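Local coordinates for protein putative phosphomannomutase (Thermus thermophilus, PDB 1TUO) that probably interconverts phosphosugar isomers as a magnesium-dependent member of the phosphohexose mutase family, at residues L32-E37 and A138-E143; T380-R385 and Q446-V451; E239-F244 and V258-V263. All coordinates share one frame; numbering follows the deposited sequence.

Contact 1 of 3, residues L32-E37 and A138-E143; sequences LHRLAE and ALVPEE
Just beyond helix 130-138 the chain runs out as a loop across helix 29-45, and L139 is the first residue to lean on that helix, resting on A38 and H42. V140 follows with CG1 anti to its backbone N, so that this methyl lies 3.9 Å from R34 NH2, oblique to the guanidinium, while its side chain also touches A38; a beta-branched apolar residue suits a place beside an arginine's aliphatic and delocalised parts. P141 does two jobs. Its ring settles on the helix backbone, P141 CD lying 3.3 Å from R34 O, and P141 CG meets the CB of E37 at 4.0 Å, the two side chains crossing at about a right angle. Its carbonyl is the acceptor of the contact: R34 NE gives it a bond of 2.8 Å that lies in the carbonyl plane and near the guanidinium plane, while R34 NH2 adds a weak one of 3.3 Å to the same P141 O. The bend at chi3 (62°) of R34 turns its NE edge to this oxygen. E142 O lies over one guanidinium face, 3.3 Å from R34 NE but at an angle too poor for a hydrogen bond; it is bonded instead to S9 OG. The carboxylate of E142 stays beyond salt-bridge range, so its attraction for R34 is probably diffuse. R34 NH1 binds A10 O, which ties the N-terminal segment to the same arginine. E37 turns its carboxylate away to R41 and H71, and helix 29-45 is backed by helix 61-75 and strand 115-122 of the alpha/beta/alpha domain I.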
loop_
_atom_site.group_PDB
_atom_site.type_symbol
_atom_site.label_atom_id
_atom_site.label_comp_id
_atom_site.label_asym_id
_atom_site.label_seq_id
_atom_site.Cartn_x
_atom_site.Cartn_y
_atom_site.Cartn_z
ATOM N N LEU A 32 -15.405 -10.998 -15.308
ATOM C CA LEU A 32 -14.151 -11.641 -14.931
ATOM C C LEU A 32 -13.607 -12.526 -16.066
ATOM O O LEU A 32 -12.423 -12.550 -16.358
ATOM C CB LEU A 32 -14.417 -12.483 -13.679
ATOM C CG LEU A 32 -13.153 -13.094 -13.072
ATOM C CD1 LEU A 32 -12.740 -14.397 -13.764
ATOM C CD2 LEU A 32 -11.938 -12.167 -13.136
ATOM N N HIS A 33 -14.518 -13.301 -16.693
ATOM C CA HIS A 33 -14.088 -14.173 -17.785
ATOM C C HIS A 33 -13.670 -13.378 -19.028
ATOM O O HIS A 33 -12.793 -13.768 -19.788
ATOM C CB HIS A 33 -15.246 -15.115 -18.131
ATOM C CG HIS A 33 -15.222 -16.310 -17.210
ATOM N ND1 HIS A 33 -14.201 -17.197 -17.179
ATOM C CD2 HIS A 33 -16.158 -16.679 -16.231
ATOM C CE1 HIS A 33 -14.508 -18.076 -16.208
ATOM N NE2 HIS A 33 -15.674 -17.793 -15.621
ATOM N N ARG A 34 -14.267 -12.212 -19.257
ATOM C CA ARG A 34 -13.870 -11.387 -20.388
ATOM C C ARG A 34 -12.467 -10.855 -20.097
ATOM O O ARG A 34 -11.607 -10.803 -20.983
ATOM C CB ARG A 34 -14.844 -10.222 -20.572
ATOM C CG ARG A 34 -16.220 -10.641 -21.060
ATOM C CD ARG A 34 -17.196 -9.469 -21.037
ATOM N NE ARG A 34 -16.795 -8.379 -21.922
ATOM C CZ ARG A 34 -17.332 -7.164 -21.900
ATOM N NH1 ARG A 34 -18.296 -6.881 -21.029
ATOM N NH2 ARG A 34 -16.910 -6.231 -22.748
ATOM N N LEU A 35 -12.230 -10.477 -18.845
ATOM C CA LEU A 35 -10.918 -9.960 -18.466
ATOM C C LEU A 35 -9.876 -11.078 -18.553
ATOM O O LEU A 35 -8.744 -10.845 -18.989
ATOM C CB LEU A 35 -10.950 -9.388 -17.047
ATOM C CG LEU A 35 -9.639 -8.787 -16.526
ATOM C CD1 LEU A 35 -9.133 -7.718 -17.490
ATOM C CD2 LEU A 35 -9.867 -8.191 -15.147
ATOM N N ALA A 36 -10.262 -12.287 -18.153
ATOM C CA ALA A 36 -9.347 -13.426 -18.195
ATOM C C ALA A 36 -8.901 -13.688 -19.627
ATOM O O ALA A 36 -7.723 -13.936 -19.884
ATOM C CB ALA A 36 -10.014 -14.665 -17.620
ATOM N N GLU A 37 -9.848 -13.631 -20.557
ATOM C CA GLU A 37 -9.541 -13.855 -21.967
ATOM C C GLU A 37 -8.548 -12.812 -22.471
ATOM O O GLU A 37 -7.601 -13.137 -23.191
ATOM C CB GLU A 37 -10.821 -13.784 -22.806
ATOM C CG GLU A 37 -10.622 -14.182 -24.264
ATOM C CD GLU A 37 -10.443 -15.679 -24.449
ATOM O OE1 GLU A 37 -9.982 -16.091 -25.534
ATOM O OE2 GLU A 37 -10.777 -16.449 -23.520
ATOM N N ALA A 138 -7.231 -3.310 -24.259
ATOM C CA ALA A 138 -7.559 -3.351 -25.679
ATOM C C ALA A 138 -8.029 -4.724 -26.147
ATOM O O ALA A 138 -8.781 -4.828 -27.119
ATOM C CB ALA A 138 -6.345 -2.907 -26.497
ATOM N N LEU A 139 -7.598 -5.774 -25.452
ATOM C CA LEU A 139 -7.954 -7.140 -25.821
ATOM C C LEU A 139 -9.217 -7.715 -25.181
ATOM O O LEU A 139 -9.534 -8.885 -25.388
ATOM C CB LEU A 139 -6.779 -8.071 -25.523
ATOM C CG LEU A 139 -5.527 -7.835 -26.369
ATOM C CD1 LEU A 139 -4.366 -8.631 -25.788
ATOM C CD2 LEU A 139 -5.805 -8.256 -27.811
ATOM N N VAL A 140 -9.940 -6.911 -24.412
ATOM C CA VAL A 140 -11.164 -7.404 -23.781
ATOM C C VAL A 140 -12.220 -7.671 -24.852
ATOM O O VAL A 140 -12.620 -6.763 -25.579
ATOM C CB VAL A 140 -11.727 -6.392 -22.761
ATOM C CG1 VAL A 140 -13.056 -6.899 -22.207
ATOM C CG2 VAL A 140 -10.736 -6.197 -21.618
ATOM N N PRO A 141 -12.680 -8.925 -24.964
ATOM C CA PRO A 141 -13.693 -9.292 -25.958
ATOM C C PRO A 141 -15.084 -8.872 -25.501
ATOM O O PRO A 141 -15.315 -8.672 -24.312
ATOM C CB PRO A 141 -13.556 -10.802 -26.035
ATOM C CG PRO A 141 -13.275 -11.158 -24.603
ATOM C CD PRO A 141 -12.261 -10.106 -24.186
ATOM N N GLU A 142 -16.007 -8.741 -26.447
ATOM C CA GLU A 142 -17.369 -8.348 -26.106
ATOM C C GLU A 142 -18.029 -9.467 -25.326
ATOM O O GLU A 142 -18.837 -9.229 -24.426
ATOM C CB GLU A 142 -18.174 -8.064 -27.375
ATOM C CG GLU A 142 -17.733 -6.817 -28.110
ATOM C CD GLU A 142 -17.882 -5.573 -27.258
ATOM O OE1 GLU A 142 -19.030 -5.233 -26.900
ATOM O OE2 GLU A 142 -16.852 -4.940 -26.942
ATOM N N GLU A 143 -17.662 -10.694 -25.670
ATOM C CA GLU A 143 -18.225 -11.864 -25.026
ATOM C C GLU A 143 -17.142 -12.900 -24.754
ATOM O O GLU A 143 -16.176 -13.022 -25.513
ATOM C CB GLU A 143 -19.308 -12.452 -25.932
ATOM C CG GLU A 143 -20.134 -13.550 -25.312
ATOM C CD GLU A 143 -21.253 -13.447 -26.323
ATOM O OE1 GLU A 143 -22.112 -12.578 -26.463
ATOM O OE2 GLU A 143 -20.996 -14.276 -27.185
#

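Contact 2 of 3, residues T380-R385 and Q446-V451; sequences THAYDR and QSPELV
Q446 starts out with its CB directed away from the strand, but an unusual chi1 of -142° and a bend at chi2 (71°) swing the amide back to T380. T380 chi1 (-65°) sets OG1 beside the backbone N and leaves CG2 anti to it, that methyl lying against the backbone oxygen of Q446; the two side chains cross at about a right angle. The amide oxygen then takes the backbone N-H: T380 N to Q446 OE1 is 2.8 Å, with the donor above the carbonyl plane and not on a lone pair. Glutamine suits this place because it is long enough to fold back and carries an uncharged acceptor at its tip. An alanine here would lose that acceptor and the CG packed on T380 CB, and would probably loosen the lead-in to the strand. Further along, A382 presses its CB against the backbone of S447, 3.3 Å from S447 C, and meets V451 CG2 at 3.6 Å; a methyl fits where the chain passes so close. V451 divides its branches, CG1 lying 3.6 Å from D384 CB, packing on A382 and D384, whose CB atoms both point toward its segment. S447 is the N-cap of the helix, its OG accepting from L450 N at 3.1 Å, and P448, with no N-H to satisfy, fits the first helical turn. Strand 382-386 borders the C-terminal domain's antiparallel sheet, bonded to strand 440-445 through A382 with A445 and D384 with V443, while helix 448-459 lies over the sheet, V451 and L450 both touching A445.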
loop_
_atom_site.group_PDB
_atom_site.type_symbol
_atom_site.label_atom_id
_atom_site.label_comp_id
_atom_site.label_asym_id
_atom_site.label_seq_id
_atom_site.Cartn_x
_atom_site.Cartn_y
_atom_site.Cartn_z
ATOM N N THR A 380 7.564 21.420 11.568
ATOM C CA THR A 380 6.537 20.744 12.350
ATOM C C THR A 380 5.531 20.237 11.319
ATOM O O THR A 380 5.326 20.874 10.286
ATOM C CB THR A 380 5.837 21.707 13.333
ATOM O OG1 THR A 380 6.786 22.164 14.309
ATOM C CG2 THR A 380 4.689 21.006 14.038
ATOM N N HIS A 381 4.904 19.101 11.600
ATOM C CA HIS A 381 3.964 18.492 10.668
ATOM C C HIS A 381 2.542 18.310 11.171
ATOM O O HIS A 381 2.317 17.867 12.295
ATOM C CB HIS A 381 4.499 17.121 10.233
ATOM C CG HIS A 381 3.506 16.292 9.478
ATOM N ND1 HIS A 381 3.298 16.426 8.122
ATOM C CD2 HIS A 381 2.645 15.334 9.897
ATOM C CE1 HIS A 381 2.353 15.587 7.737
ATOM N NE2 HIS A 381 1.939 14.912 8.796
ATOM N N ALA A 382 1.589 18.638 10.305
ATOM C CA ALA A 382 0.164 18.475 10.578
ATOM C C ALA A 382 -0.452 18.217 9.209
ATOM O O ALA A 382 -0.026 18.803 8.214
ATOM C CB ALA A 382 -0.422 19.741 11.209
ATOM N N TYR A 383 -1.449 17.346 9.144
ATOM C CA TYR A 383 -2.038 17.035 7.855
ATOM C C TYR A 383 -3.465 16.509 7.911
ATOM O O TYR A 383 -3.893 15.928 8.911
ATOM C CB TYR A 383 -1.129 16.017 7.145
ATOM C CG TYR A 383 -1.697 15.423 5.879
ATOM C CD1 TYR A 383 -2.603 14.366 5.931
ATOM C CD2 TYR A 383 -1.342 15.928 4.630
ATOM C CE1 TYR A 383 -3.145 13.826 4.775
ATOM C CE2 TYR A 383 -1.883 15.395 3.460
ATOM C CZ TYR A 383 -2.784 14.345 3.545
ATOM O OH TYR A 383 -3.341 13.814 2.407
ATOM N N ASP A 384 -4.195 16.732 6.824
ATOM C CA ASP A 384 -5.566 16.251 6.696
ATOM C C ASP A 384 -5.996 16.317 5.239
ATOM O O ASP A 384 -5.397 17.036 4.436
ATOM C CB ASP A 384 -6.528 17.082 7.546
ATOM C CG ASP A 384 -7.856 16.379 7.763
ATOM O OD1 ASP A 384 -8.808 17.017 8.266
ATOM O OD2 ASP A 384 -7.936 15.177 7.433
ATOM N N ARG A 385 -7.039 15.565 4.901
ATOM C CA ARG A 385 -7.557 15.539 3.540
ATOM C C ARG A 385 -9.077 15.666 3.544
ATOM O O ARG A 385 -9.751 15.092 4.397
ATOM C CB ARG A 385 -7.142 14.238 2.844
ATOM C CG ARG A 385 -7.859 13.975 1.524
ATOM C CD ARG A 385 -7.234 12.806 0.780
ATOM N NE ARG A 385 -7.142 11.602 1.604
ATOM C CZ ARG A 385 -8.187 10.905 2.044
ATOM N NH1 ARG A 385 -9.424 11.283 1.741
ATOM N NH2 ARG A 385 -7.993 9.826 2.793
ATOM N N GLN A 446 1.892 23.727 9.569
ATOM C CA GLN A 446 2.623 23.601 10.824
ATOM C C GLN A 446 1.806 23.134 12.028
ATOM O O GLN A 446 2.362 22.576 12.971
ATOM C CB GLN A 446 3.302 24.929 11.160
ATOM C CG GLN A 446 4.686 24.782 11.780
ATOM C CD GLN A 446 5.733 24.297 10.783
ATOM O OE1 GLN A 446 6.904 24.121 11.130
ATOM N NE2 GLN A 446 5.316 24.082 9.538
ATOM N N SER A 447 0.495 23.351 12.002
ATOM C CA SER A 447 -0.351 22.942 13.121
ATOM C C SER A 447 -1.681 22.390 12.633
ATOM O O SER A 447 -2.095 22.663 11.505
ATOM C CB SER A 447 -0.625 24.137 14.032
ATOM O OG SER A 447 -1.414 25.101 13.352
ATOM N N PRO A 448 -2.369 21.601 13.475
ATOM C CA PRO A 448 -3.657 21.046 13.057
ATOM C C PRO A 448 -4.676 22.176 12.908
ATOM O O PRO A 448 -5.606 22.078 12.116
ATOM C CB PRO A 448 -4.029 20.105 14.204
ATOM C CG PRO A 448 -2.705 19.761 14.830
ATOM C CD PRO A 448 -1.970 21.069 14.791
ATOM N N GLU A 449 -4.496 23.244 13.684
ATOM C CA GLU A 449 -5.416 24.373 13.623
ATOM C C GLU A 449 -5.316 25.093 12.294
ATOM O O GLU A 449 -6.335 25.481 11.719
ATOM C CB GLU A 449 -5.156 25.362 14.768
ATOM C CG GLU A 449 -5.577 24.819 16.124
ATOM C CD GLU A 449 -4.735 23.641 16.562
ATOM O OE1 GLU A 449 -5.295 22.711 17.179
ATOM O OE2 GLU A 449 -3.513 23.650 16.293
ATOM N N LEU A 450 -4.092 25.268 11.804
ATOM C CA LEU A 450 -3.898 25.943 10.523
ATOM C C LEU A 450 -4.375 25.036 9.403
ATOM O O LEU A 450 -4.920 25.506 8.401
ATOM C CB LEU A 450 -2.429 26.303 10.308
ATOM C CG LEU A 450 -2.150 27.000 8.970
ATOM C CD1 LEU A 450 -3.015 28.259 8.845
ATOM C CD2 LEU A 450 -0.681 27.363 8.882
ATOM N N VAL A 451 -4.154 23.734 9.560
ATOM C CA VAL A 451 -4.616 22.778 8.567
ATOM C C VAL A 451 -6.134 22.926 8.434
ATOM O O VAL A 451 -6.657 23.047 7.329
ATOM C CB VAL A 451 -4.292 21.324 8.986
ATOM C CG1 VAL A 451 -5.031 20.331 8.091
ATOM C CG2 VAL A 451 -2.792 21.093 8.898
#

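Contact 3 of 3, residues E239-F244 and V258-V263; sequences ETPPSF and VLPGGV
P260 carries the contact, its ring set into the curve of the 239-244 loop. P260 CB lies 3.3 Å from E239 O. P260 CG is 3.1 Å from S243 O. P241 CD comes to 4.1 Å from P260 CG, the two proline rings crossing obliquely. F244 offers its CB rather than its ring: L259 CD2 lies 3.9 Å from F244 CB, and V258 O is 3.8 Å from F244 CA.

What shapes the loop is largely its own bonding. S243 N bonds to T240 O, and the peptide before P242 is cis. E239 folds back so that OE1 accepts from T240 N at 3.3 Å, while OE2 bonds to Y181 OH; S243 OG takes V179 N. L259 O accepts from V263 N and, weakly, from G262 N, a G1 beta bulge. At G261 (phi 94°) a side chain would jam against the preceding carbonyl oxygen, which calls for glycine; at G262 (phi 68°) the positive phi merely favours it. Farther out, the side chains of F244 and L259 both touch L366 of helix 366-377. Strands 244-248 and 255-259 are antiparallel neighbours in the mixed sheet of domain II, V258 bonding to A245.

No hydrogen bond joins the two segments. Carbonyl oxygens face the carbons of a proline ring, which has no N-H to offer them, so the fit probably rests on shape and dispersion.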
loop_
_atom_site.group_PDB
_atom_site.type_symbol
_atom_site.label_atom_id
_atom_site.label_comp_id
_atom_site.label_asym_id
_atom_site.label_seq_id
_atom_site.Cartn_x
_atom_site.Cartn_y
_atom_site.Cartn_z
ATOM N N GLU A 239 -2.171 2.064 26.915
ATOM C CA GLU A 239 -0.869 1.447 26.697
ATOM C C GLU A 239 0.267 2.426 26.943
ATOM O O GLU A 239 0.046 3.625 27.109
ATOM C CB GLU A 239 -0.763 0.903 25.270
ATOM C CG GLU A 239 -1.162 -0.549 25.133
ATOM C CD GLU A 239 -0.361 -1.448 26.054
ATOM O OE1 GLU A 239 0.866 -1.233 26.173
ATOM O OE2 GLU A 239 -0.956 -2.367 26.652
ATOM N N THR A 240 1.487 1.902 26.967
ATOM C CA THR A 240 2.671 2.718 27.186
ATOM C C THR A 240 3.795 2.299 26.246
ATOM O O THR A 240 3.892 1.133 25.859
ATOM C CB THR A 240 3.176 2.589 28.635
ATOM O OG1 THR A 240 3.500 1.221 28.906
ATOM C CG2 THR A 240 2.105 3.056 29.615
ATOM N N PRO A 241 4.658 3.255 25.865
ATOM C CA PRO A 241 5.791 3.015 24.969
ATOM C C PRO A 241 6.678 1.890 25.499
ATOM O O PRO A 241 6.754 1.668 26.708
ATOM C CB PRO A 241 6.512 4.360 24.962
ATOM C CG PRO A 241 5.393 5.336 25.148
ATOM C CD PRO A 241 4.575 4.680 26.230
ATOM N N PRO A 242 7.382 1.183 24.603
ATOM C CA PRO A 242 7.391 1.385 23.153
ATOM C C PRO A 242 6.342 0.568 22.399
ATOM O O PRO A 242 6.462 0.364 21.193
ATOM C CB PRO A 242 8.803 0.978 22.774
ATOM C CG PRO A 242 9.018 -0.205 23.670
ATOM C CD PRO A 242 8.465 0.265 25.005
ATOM N N SER A 243 5.325 0.091 23.102
ATOM C CA SER A 243 4.278 -0.697 22.459
ATOM C C SER A 243 3.482 0.157 21.483
ATOM O O SER A 243 3.309 1.358 21.691
ATOM C CB SER A 243 3.336 -1.286 23.508
ATOM O OG SER A 243 4.025 -2.205 24.339
ATOM N N PHE A 244 3.004 -0.468 20.411
ATOM C CA PHE A 244 2.216 0.250 19.429
ATOM C C PHE A 244 1.434 -0.716 18.562
ATOM O O PHE A 244 1.635 -1.929 18.613
ATOM C CB PHE A 244 3.106 1.153 18.561
ATOM C CG PHE A 244 4.055 0.413 17.658
ATOM C CD1 PHE A 244 3.772 0.260 16.300
ATOM C CD2 PHE A 244 5.252 -0.096 18.149
ATOM C CE1 PHE A 244 4.668 -0.383 15.447
ATOM C CE2 PHE A 244 6.153 -0.742 17.306
ATOM C CZ PHE A 244 5.864 -0.885 15.952
ATOM N N VAL A 258 -1.088 3.276 15.296
ATOM C CA VAL A 258 -1.747 3.870 16.460
ATOM C C VAL A 258 -0.800 3.737 17.645
ATOM O O VAL A 258 -0.322 2.642 17.959
ATOM C CB VAL A 258 -3.084 3.184 16.794
ATOM C CG1 VAL A 258 -3.691 3.814 18.051
ATOM C CG2 VAL A 258 -4.048 3.339 15.621
ATOM N N LEU A 259 -0.528 4.861 18.297
ATOM C CA LEU A 259 0.391 4.881 19.425
ATOM C C LEU A 259 -0.331 4.941 20.761
ATOM O O LEU A 259 -1.524 5.240 20.822
ATOM C CB LEU A 259 1.333 6.082 19.296
ATOM C CG LEU A 259 2.149 6.195 18.003
ATOM C CD1 LEU A 259 2.973 7.475 18.037
ATOM C CD2 LEU A 259 3.056 4.981 17.844
ATOM N N PRO A 260 0.389 4.638 21.853
ATOM C CA PRO A 260 -0.191 4.669 23.196
ATOM C C PRO A 260 -0.914 5.989 23.404
ATOM O O PRO A 260 -0.425 7.041 22.990
ATOM C CB PRO A 260 1.032 4.523 24.091
ATOM C CG PRO A 260 1.884 3.588 23.299
ATOM C CD PRO A 260 1.780 4.152 21.895
ATOM N N GLY A 261 -2.077 5.928 24.040
ATOM C CA GLY A 261 -2.853 7.131 24.263
ATOM C C GLY A 261 -3.860 7.276 23.140
ATOM O O GLY A 261 -4.639 8.232 23.094
ATOM N N GLY A 262 -3.844 6.312 22.224
ATOM C CA GLY A 262 -4.768 6.351 21.106
ATOM C C GLY A 262 -4.444 7.502 20.174
ATOM O O GLY A 262 -5.322 8.288 19.803
ATOM N N VAL A 263 -3.173 7.609 19.804
ATOM C CA VAL A 263 -2.731 8.667 18.908
ATOM C C VAL A 263 -2.412 8.092 17.532
ATOM O O VAL A 263 -1.633 7.143 17.407
ATOM C CB VAL A 263 -1.467 9.375 19.441
ATOM C CG1 VAL A 263 -1.032 10.450 18.463
ATOM C CG2 VAL A 263 -1.741 9.982 20.814
#

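How the contacts relate
From the N terminus, contact 1 closes first: about a hundred residues of domain I lie between 32-37 and 138-143, so the loop after helix 130-138 returns to helix 29-45. Contact 3 then closes a short span of 13 residues that includes parts of two antiparallel strands within domain II, joining the approach to strand 244-248 with the end of strand 255-259. Contact 2 comes last, bringing the first strand of the C-terminal domain to its final helix. The three run in series; none nests in or crosses another. Contact 1 stands apart, its centre about 46 and 48 Å from those of contacts 2 and 3, which are about 21 Å apart between centres, with no atoms in touch.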